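Local coordinates for protein exopolygalacturonase (Yersinia enterocolitica, PDB 2UVF) that hydrolyses the polygalacturonan of pectin as a family 28 glycoside hydrolase acting from the chain end, probably giving digalacturonic acid as its product, at residues D224-G229 and K309-K314; S289-V294 and T348-A353; M334-R337 and N341-L344. One frame throughout, in Å; residues are numbered along the deposited sequence.

How the contacts relate
The three contacts pass from the hydrophobic interior of the beta-helix to its outer decorations. Contact 3 is core: strands 334-339 and 342-345 face each other inside the helix through methyl groups and a sulfur. Contact 2 is also buried but lies outside the coil, where an inserted hairpin strand covers the next strand, 348-350, and a tyrosine ring stacks on an asparagine while its hydroxyl abuts an arginine chain. Contact 1 is partly exposed, mixing a buried amide-ring approach with a distant charge pair between a loop and helix 307-317. Contacts 2 and 3 adjoin in sequence, whereas contacts 1 and 2 meet in space, with Q311 OE1 4.1 Å from A353 CB.

Contact 1: residues D224-G229 and K309-K314; sequences DDYPAG and KNQVEK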
loop_
_atom_site.group_PDB
_atom_site.type_symbol
_atom_site.label_atom_id
_atom_site.label_comp_id
_atom_site.label_asym_id
_atom_site.label_seq_id
_atom_site.Cartn_x
_atom_site.Cartn_y
_atom_site.Cartn_z
ATOM N N ASP A 224 11.702 4.532 -25.598
ATOM C CA ASP A 224 12.712 5.608 -25.713
ATOM C C ASP A 224 12.434 6.798 -24.830
ATOM O O ASP A 224 13.344 7.584 -24.526
ATOM C CB ASP A 224 12.787 6.123 -27.146
ATOM C CG ASP A 224 13.543 5.195 -28.067
ATOM O OD1 ASP A 224 14.192 4.236 -27.589
ATOM O OD2 ASP A 224 13.487 5.444 -29.289
ATOM N N ASP A 225 11.171 6.932 -24.431
ATOM C CA ASP A 225 10.721 8.038 -23.594
ATOM C C ASP A 225 10.908 7.754 -22.107
ATOM O O ASP A 225 10.513 8.554 -21.265
ATOM C CB ASP A 225 9.270 8.355 -23.904
ATOM C CG ASP A 225 9.123 9.292 -25.082
ATOM O OD1 ASP A 225 9.599 10.459 -24.964
ATOM O OD2 ASP A 225 8.533 8.864 -26.111
ATOM N N TYR A 226 11.524 6.614 -21.806
ATOM C CA TYR A 226 11.849 6.196 -20.442
ATOM C C TYR A 226 13.339 5.832 -20.428
ATOM O O TYR A 226 13.699 4.674 -20.676
ATOM C CB TYR A 226 10.984 4.992 -19.993
ATOM C CG TYR A 226 9.477 5.161 -20.187
ATOM C CD1 TYR A 226 8.671 5.664 -19.159
ATOM C CD2 TYR A 226 8.859 4.808 -21.395
ATOM C CE1 TYR A 226 7.288 5.821 -19.332
ATOM C CE2 TYR A 226 7.480 4.961 -21.580
ATOM C CZ TYR A 226 6.701 5.462 -20.536
ATOM O OH TYR A 226 5.339 5.612 -20.698
ATOM N N PRO A 227 14.212 6.826 -20.148
ATOM C CA PRO A 227 15.640 6.561 -20.211
ATOM C C PRO A 227 16.093 5.923 -18.902
ATOM O O PRO A 227 15.265 5.740 -18.007
ATOM C CB PRO A 227 16.251 7.950 -20.428
ATOM C CG PRO A 227 15.236 8.943 -19.900
ATOM C CD PRO A 227 13.920 8.206 -19.708
ATOM N N ALA A 228 17.373 5.571 -18.780
ATOM C CA ALA A 228 17.840 4.836 -17.597
ATOM C C ALA A 228 17.358 5.520 -16.320
ATOM O O ALA A 228 17.394 6.746 -16.220
ATOM C CB ALA A 228 19.363 4.692 -17.604
ATOM N N GLY A 229 16.920 4.716 -15.345
ATOM C CA GLY A 229 16.223 5.223 -14.168
ATOM C C GLY A 229 16.929 5.044 -12.850
ATOM O O GLY A 229 17.253 6.030 -12.205
ATOM N N LYS A 309 5.133 -4.740 -23.742
ATOM C CA LYS A 309 5.524 -5.462 -24.967
ATOM C C LYS A 309 6.801 -4.852 -25.555
ATOM O O LYS A 309 7.792 -5.565 -25.739
ATOM C CB LYS A 309 4.407 -5.410 -26.005
ATOM C CG LYS A 309 4.734 -6.055 -27.341
ATOM C CD LYS A 309 3.582 -5.853 -28.307
ATOM C CE LYS A 309 3.772 -6.607 -29.615
ATOM N NZ LYS A 309 2.440 -6.805 -30.318
ATOM N N ASN A 310 6.764 -3.536 -25.790
ATOM C CA ASN A 310 7.811 -2.777 -26.453
ATOM C C ASN A 310 9.129 -2.705 -25.698
ATOM O O ASN A 310 10.200 -2.785 -26.299
ATOM C CB ASN A 310 7.300 -1.368 -26.781
ATOM C CG ASN A 310 6.150 -1.373 -27.801
ATOM O OD1 ASN A 310 5.845 -2.399 -28.405
ATOM N ND2 ASN A 310 5.528 -0.222 -28.001
ATOM N N GLN A 311 9.047 -2.556 -24.376
ATOM C CA GLN A 311 10.231 -2.545 -23.518
ATOM C C GLN A 311 10.910 -3.917 -23.418
ATOM O O GLN A 311 12.149 -3.997 -23.422
ATOM C CB GLN A 311 9.887 -1.970 -22.136
ATOM C CG GLN A 311 9.629 -0.465 -22.132
ATOM C CD GLN A 311 9.248 0.094 -20.754
ATOM O OE1 GLN A 311 8.425 -0.484 -20.035
ATOM N NE2 GLN A 311 9.821 1.236 -20.401
ATOM N N VAL A 312 10.124 -5.000 -23.360
ATOM C CA VAL A 312 10.707 -6.359 -23.348
ATOM C C VAL A 312 11.356 -6.707 -24.708
ATOM O O VAL A 312 12.478 -7.206 -24.752
ATOM C CB VAL A 312 9.704 -7.461 -22.850
ATOM C CG1 VAL A 312 10.306 -8.850 -22.908
ATOM C CG2 VAL A 312 9.221 -7.149 -21.432
ATOM N N GLU A 313 10.669 -6.408 -25.807
ATOM C CA GLU A 313 11.246 -6.582 -27.143
ATOM C C GLU A 313 12.555 -5.775 -27.356
ATOM O O GLU A 313 13.514 -6.287 -27.908
ATOM C CB GLU A 313 10.193 -6.283 -28.219
ATOM C CG GLU A 313 8.986 -7.258 -28.129
ATOM C CD GLU A 313 7.944 -7.075 -29.229
ATOM O OE1 GLU A 313 7.992 -6.036 -29.935
ATOM O OE2 GLU A 313 7.078 -7.976 -29.376
ATOM N N LYS A 314 12.591 -4.533 -26.879
ATOM C CA LYS A 314 13.793 -3.711 -26.965
ATOM C C LYS A 314 14.956 -4.268 -26.129
ATOM O O LYS A 314 16.091 -4.326 -26.601
ATOM C CB LYS A 314 13.487 -2.256 -26.597
ATOM C CG LYS A 314 14.734 -1.406 -26.421
ATOM C CD LYS A 314 14.485 0.068 -26.678
ATOM C CE LYS A 314 15.800 0.766 -27.032
ATOM N NZ LYS A 314 16.307 0.350 -28.399
#
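The amide of Q311 reaches out from helix 307-317 to the ring of Y226, and this meeting is the buried half of the contact. Q311 NE2 lies 3.8 Å from Y226 CD2, with CG and CB of the tyrosine almost as near. The amide plane is turned 59° from the ring plane and the nitrogen arrives obliquely, so the touch is one of packing and not a stack. A second, exposed touch lies between D224 and K314, whose side chains cross at about a right angle: K314 CE sits 3.9 Å from D224 OD1. K314 NZ stays 4.5 Å from D224 OD1, beyond a salt bridge, and the opposite charges would attract only mildly across the surface. A long, flexible lysine suits this exposed edge of the protein; its largely extended chain carries CE up to the carboxylate, and the bend at chi4 (70°) sets where NZ lies.

Family 28 enzymes are built on a right-handed parallel beta-helix, and the contact joins two elaborations of it: the loop leading into strand 228-230, and a helix from the long insertion between strands of successive coils. Glutamine suits a buried joint because its OE1 can take a hydrogen bond from S331 N while the amide packs on the ring. That bond helps set the amide's rotation; NE2, also hydrogen-bonded elsewhere, packs obliquely against the tyrosine ring. Y226, likewise, is steadied at its far end, where OH bonds to S220 O, leaving the apolar part of the ring for Q311. Further out, N310 ND2 ties the helix to E221 O, D225 makes a backbone bond with A200 of the coil, and strand 228-230 pairs with 240-241, where R240 lines the sugar-binding pocket.

Contact 2: residues S289-V294 and T348-A353; sequences SLPQYV and TVRNPA
Y293 lies flat against N351, and this stacking is the main interaction. Ring and amide planes are only 19° apart, with N351 CG 3.4 Å from Y293 CE1. The asparagine CB also makes a CH-pi contact, 3.8 Å from the ring centroid and 27° off its normal, displaced toward the rim. N351 has a left-handed backbone conformation, which asparagine tolerates well, and with CG anti to the backbone N (chi1 -153°) its amide is laid along the ring.

Van der Waals contacts with R350 make up the rest. Y293 OH presses to 3.3 Å from R350 CB, buried with no polar partner in the model. The arginine's extended chain runs past P291, whose CG lies 4.0 Å from R350 NE; the apolar proline ring can cover the arginine without competing for its N-H groups, and NE bonds to Q373 OE1.

A nickel ion lies about 4 Å from the Y293 side chain; Y293 makes backbone hydrogen bonds with Y375 and with D376 of a nickel site. Strand 289-293 pairs antiparallel with 280-283 as a hairpin outside the beta-helix, covering strand 348-350, which runs between strands 268-270 and 371-373 of adjacent coils.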
loop_
_atom_site.group_PDB
_atom_site.type_symbol
_atom_site.label_atom_id
_atom_site.label_comp_id
_atom_site.label_asym_id
_atom_site.label_seq_id
_atom_site.Cartn_x
_atom_site.Cartn_y
_atom_site.Cartn_z
ATOM N N SER A 289 -18.006 0.672 -12.519
ATOM C CA SER A 289 -17.185 -0.037 -13.506
ATOM C C SER A 289 -15.715 -0.115 -13.050
ATOM O O SER A 289 -15.142 0.893 -12.622
ATOM C CB SER A 289 -17.279 0.666 -14.854
ATOM O OG SER A 289 -16.255 1.642 -14.965
ATOM N N LEU A 290 -15.135 -1.317 -13.112
ATOM C CA LEU A 290 -13.685 -1.512 -12.930
ATOM C C LEU A 290 -13.013 -1.960 -14.218
ATOM O O LEU A 290 -13.505 -2.899 -14.857
ATOM C CB LEU A 290 -13.422 -2.598 -11.893
ATOM C CG LEU A 290 -13.565 -2.235 -10.437
ATOM C CD1 LEU A 290 -13.386 -3.498 -9.643
ATOM C CD2 LEU A 290 -12.528 -1.184 -10.057
ATOM N N PRO A 291 -11.863 -1.325 -14.584
ATOM C CA PRO A 291 -11.061 -1.826 -15.708
ATOM C C PRO A 291 -10.364 -3.128 -15.372
ATOM O O PRO A 291 -9.951 -3.331 -14.219
ATOM C CB PRO A 291 -10.008 -0.724 -15.928
ATOM C CG PRO A 291 -9.826 -0.112 -14.580
ATOM C CD PRO A 291 -11.258 -0.111 -13.991
ATOM N N GLN A 292 -10.232 -4.000 -16.370
ATOM C CA GLN A 292 -9.561 -5.276 -16.197
ATOM C C GLN A 292 -8.416 -5.361 -17.204
ATOM O O GLN A 292 -8.641 -5.217 -18.394
ATOM C CB GLN A 292 -10.554 -6.424 -16.419
ATOM C CG GLN A 292 -11.809 -6.329 -15.525
ATOM C CD GLN A 292 -11.555 -6.874 -14.144
ATOM O OE1 GLN A 292 -11.233 -6.129 -13.200
ATOM N NE2 GLN A 292 -11.680 -8.173 -14.008
ATOM N N TYR A 293 -7.199 -5.585 -16.713
ATOM C CA TYR A 293 -6.012 -5.638 -17.548
ATOM C C TYR A 293 -5.560 -7.082 -17.685
ATOM O O TYR A 293 -5.713 -7.891 -16.750
ATOM C CB TYR A 293 -4.927 -4.716 -16.985
ATOM C CG TYR A 293 -5.376 -3.272 -16.947
ATOM C CD1 TYR A 293 -5.503 -2.535 -18.136
ATOM C CD2 TYR A 293 -5.733 -2.653 -15.737
ATOM C CE1 TYR A 293 -5.949 -1.227 -18.127
ATOM C CE2 TYR A 293 -6.175 -1.317 -15.708
ATOM C CZ TYR A 293 -6.284 -0.616 -16.908
ATOM O OH TYR A 293 -6.696 0.699 -16.908
ATOM N N VAL A 294 -5.063 -7.426 -18.876
ATOM C CA VAL A 294 -4.710 -8.819 -19.169
ATOM C C VAL A 294 -3.646 -9.338 -18.189
ATOM O O VAL A 294 -2.692 -8.604 -17.851
ATOM C CB VAL A 294 -4.260 -9.007 -20.673
ATOM C CG1 VAL A 294 -2.944 -8.299 -20.958
ATOM C CG2 VAL A 294 -4.175 -10.494 -21.048
ATOM N N THR A 348 -6.205 8.370 -9.291
ATOM C CA THR A 348 -6.443 6.995 -9.722
ATOM C C THR A 348 -5.212 6.472 -10.470
ATOM O O THR A 348 -4.571 7.218 -11.244
ATOM C CB THR A 348 -7.740 6.926 -10.571
ATOM O OG1 THR A 348 -8.835 7.279 -9.722
ATOM C CG2 THR A 348 -8.015 5.539 -11.126
ATOM N N VAL A 349 -4.865 5.214 -10.208
ATOM C CA VAL A 349 -3.756 4.530 -10.874
ATOM C C VAL A 349 -4.333 3.437 -11.754
ATOM O O VAL A 349 -5.098 2.568 -11.290
ATOM C CB VAL A 349 -2.730 3.897 -9.868
ATOM C CG1 VAL A 349 -1.661 3.038 -10.609
ATOM C CG2 VAL A 349 -2.022 4.950 -9.108
ATOM N N ARG A 350 -3.956 3.459 -13.024
ATOM C CA ARG A 350 -4.366 2.422 -13.945
ATOM C C ARG A 350 -3.187 1.854 -14.699
ATOM O O ARG A 350 -2.223 2.549 -14.900
ATOM C CB ARG A 350 -5.381 2.995 -14.916
ATOM C CG ARG A 350 -6.722 3.221 -14.237
ATOM C CD ARG A 350 -7.756 3.728 -15.168
ATOM N NE ARG A 350 -9.015 3.778 -14.457
ATOM C CZ ARG A 350 -10.111 4.358 -14.909
ATOM N NH1 ARG A 350 -10.114 4.939 -16.100
ATOM N NH2 ARG A 350 -11.207 4.326 -14.167
ATOM N N ASN A 351 -3.258 0.575 -15.065
ATOM C CA ASN A 351 -2.443 0.012 -16.146
ATOM C C ASN A 351 -0.902 0.239 -16.077
ATOM O O ASN A 351 -0.324 0.764 -17.034
ATOM C CB ASN A 351 -2.979 0.565 -17.480
ATOM C CG ASN A 351 -2.713 -0.356 -18.660
ATOM O OD1 ASN A 351 -3.115 -0.059 -19.783
ATOM N ND2 ASN A 351 -2.072 -1.479 -18.413
ATOM N N PRO A 352 -0.228 -0.184 -14.976
ATOM C CA PRO A 352 1.205 0.054 -14.929
ATOM C C PRO A 352 1.896 -0.976 -15.811
ATOM O O PRO A 352 1.411 -2.105 -15.921
ATOM C CB PRO A 352 1.540 -0.193 -13.455
ATOM C CG PRO A 352 0.592 -1.293 -13.050
ATOM C CD PRO A 352 -0.693 -0.942 -13.791
ATOM N N ALA A 353 3.008 -0.607 -16.442
ATOM C CA ALA A 353 3.795 -1.582 -17.202
ATOM C C ALA A 353 4.509 -2.591 -16.287
ATOM O O ALA A 353 4.705 -3.733 -16.663
ATOM C CB ALA A 353 4.788 -0.868 -18.151
#

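Contact 3: residues M334-R337 and N341-L344; sequences MTLR and NVYL. With SO4 (sulfate ion), chain D.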
loop_
_atom_site.group_PDB
_atom_site.type_symbol
_atom_site.label_atom_id
_atom_site.label_comp_id
_atom_site.label_asym_id
_atom_site.label_seq_id
_atom_site.Cartn_x
_atom_site.Cartn_y
_atom_site.Cartn_z
ATOM N N MET A 334 5.351 4.826 -10.803
ATOM C CA MET A 334 5.875 5.931 -10.017
ATOM C C MET A 334 6.999 5.413 -9.148
ATOM O O MET A 334 6.856 4.387 -8.512
ATOM C CB MET A 334 4.784 6.550 -9.142
ATOM C CG MET A 334 5.180 7.873 -8.539
ATOM S SD MET A 334 3.957 8.607 -7.447
ATOM C CE MET A 334 2.635 9.018 -8.591
ATOM N N THR A 335 8.127 6.112 -9.144
ATOM C CA THR A 335 9.245 5.726 -8.297
ATOM C C THR A 335 9.836 6.952 -7.645
ATOM O O THR A 335 10.476 7.750 -8.299
ATOM C CB THR A 335 10.340 4.958 -9.082
ATOM O OG1 THR A 335 9.756 3.795 -9.683
ATOM C CG2 THR A 335 11.480 4.541 -8.151
ATOM N N LEU A 336 9.615 7.087 -6.343
ATOM C CA LEU A 336 10.101 8.235 -5.609
ATOM C C LEU A 336 11.126 7.722 -4.653
ATOM O O LEU A 336 10.821 6.883 -3.813
ATOM C CB LEU A 336 8.969 8.935 -4.849
ATOM C CG LEU A 336 7.664 9.159 -5.609
ATOM C CD1 LEU A 336 6.625 9.599 -4.590
ATOM C CD2 LEU A 336 7.802 10.157 -6.772
ATOM N N ARG A 337 12.344 8.239 -4.789
ATOM C CA ARG A 337 13.490 7.739 -4.037
ATOM C C ARG A 337 14.229 8.878 -3.311
ATOM O O ARG A 337 14.449 9.958 -3.879
ATOM C CB ARG A 337 14.436 6.983 -4.967
ATOM C CG ARG A 337 15.529 6.233 -4.225
ATOM C CD ARG A 337 16.421 5.445 -5.154
ATOM N NE ARG A 337 17.234 6.301 -6.015
ATOM C CZ ARG A 337 18.281 5.868 -6.716
ATOM N NH1 ARG A 337 18.659 4.603 -6.642
ATOM N NH2 ARG A 337 18.971 6.708 -7.470
ATOM N N ASN A 341 9.416 13.809 3.239
ATOM C CA ASN A 341 8.022 14.339 3.157
ATOM C C ASN A 341 7.303 14.151 1.815
ATOM O O ASN A 341 7.415 14.988 0.932
ATOM C CB ASN A 341 7.903 15.817 3.583
ATOM C CG ASN A 341 8.594 16.126 4.902
ATOM O OD1 ASN A 341 9.162 17.201 5.069
ATOM N ND2 ASN A 341 8.544 15.206 5.830
ATOM N N VAL A 342 6.538 13.070 1.672
ATOM C CA VAL A 342 5.717 12.853 0.462
ATOM C C VAL A 342 4.217 12.879 0.787
ATOM O O VAL A 342 3.799 12.460 1.865
ATOM C CB VAL A 342 6.047 11.527 -0.229
ATOM C CG1 VAL A 342 5.291 11.407 -1.552
ATOM C CG2 VAL A 342 7.527 11.415 -0.473
ATOM N N TYR A 343 3.410 13.398 -0.134
ATOM C CA TYR A 343 1.961 13.356 0.020
ATOM C C TYR A 343 1.307 13.028 -1.305
ATOM O O TYR A 343 1.281 13.862 -2.221
ATOM C CB TYR A 343 1.397 14.669 0.597
ATOM C CG TYR A 343 -0.133 14.691 0.844
ATOM C CD1 TYR A 343 -0.706 13.995 1.910
ATOM C CD2 TYR A 343 -0.981 15.467 0.046
ATOM C CE1 TYR A 343 -2.101 14.031 2.151
ATOM C CE2 TYR A 343 -2.368 15.511 0.278
ATOM C CZ TYR A 343 -2.919 14.795 1.331
ATOM O OH TYR A 343 -4.295 14.834 1.565
ATOM N N LEU A 344 0.748 11.816 -1.365
ATOM C CA LEU A 344 -0.038 11.326 -2.513
ATOM C C LEU A 344 -1.516 11.354 -2.136
ATOM O O LEU A 344 -1.869 10.940 -1.040
ATOM C CB LEU A 344 0.430 9.905 -2.883
ATOM C CG LEU A 344 1.967 9.733 -2.914
ATOM C CD1 LEU A 344 2.376 8.246 -3.038
ATOM C CD2 LEU A 344 2.643 10.602 -4.014
HETATM S S SO4 D . 21.533 4.629 -9.379
HETATM O O1 SO4 D . 20.856 5.372 -10.444
HETATM O O2 SO4 D . 20.658 3.613 -8.770
HETATM O O3 SO4 D . 22.713 3.950 -9.935
HETATM O O4 SO4 D . 21.958 5.616 -8.379
#
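L336 and V342 meet inside the right-handed parallel beta-helix of family 28, from two walls of a single coil. The chain turns a corner at N341, so strand 334-337 and strand 342-344 run nearly antiparallel (161°) yet stand 10.7 Å apart, too far for backbone pairing; side chains fill the gap.

The inner side is tightly filled and wholly apolar. L336 CD1 faces two methyls of the opposite wall, 3.8 Å from V342 CG1 and 4.1 Å from L344 CD2. The two leucines run alongside each other in opposite directions. M334 reaches in beside them: with CG anti to the backbone N (chi1 -167°) its chain runs straight across to place SD 4.2 Å from L344 CD2. Unbranched methionine can span such a gap, while the branched leucines and the beta-branched valine suit inward positions on strands. I263 and I357 continue this core into the adjoining coils, and V365 packs on V342.

Alternate residues of the first strand point the other way, where nothing of strand 342-344 meets them and the chemistry turns polar. T335 OG1 bonds to S243 OG, and R337 points outward from the strand, with a bend at chi3 (68°), to grasp a sulfate, probably from the crystallisation liquor, which R231 N also holds. The sulfate S lies in the guanidinium plane of R337 at its edge, facing the two terminal nitrogens. The grip is uneven: R337 NH1 gives sulfate O2 a fairly straight bond of 3.1 Å, whereas NH2, which also bonds weakly to D249 O, reaches sulfate O4 only weakly at 3.3 Å.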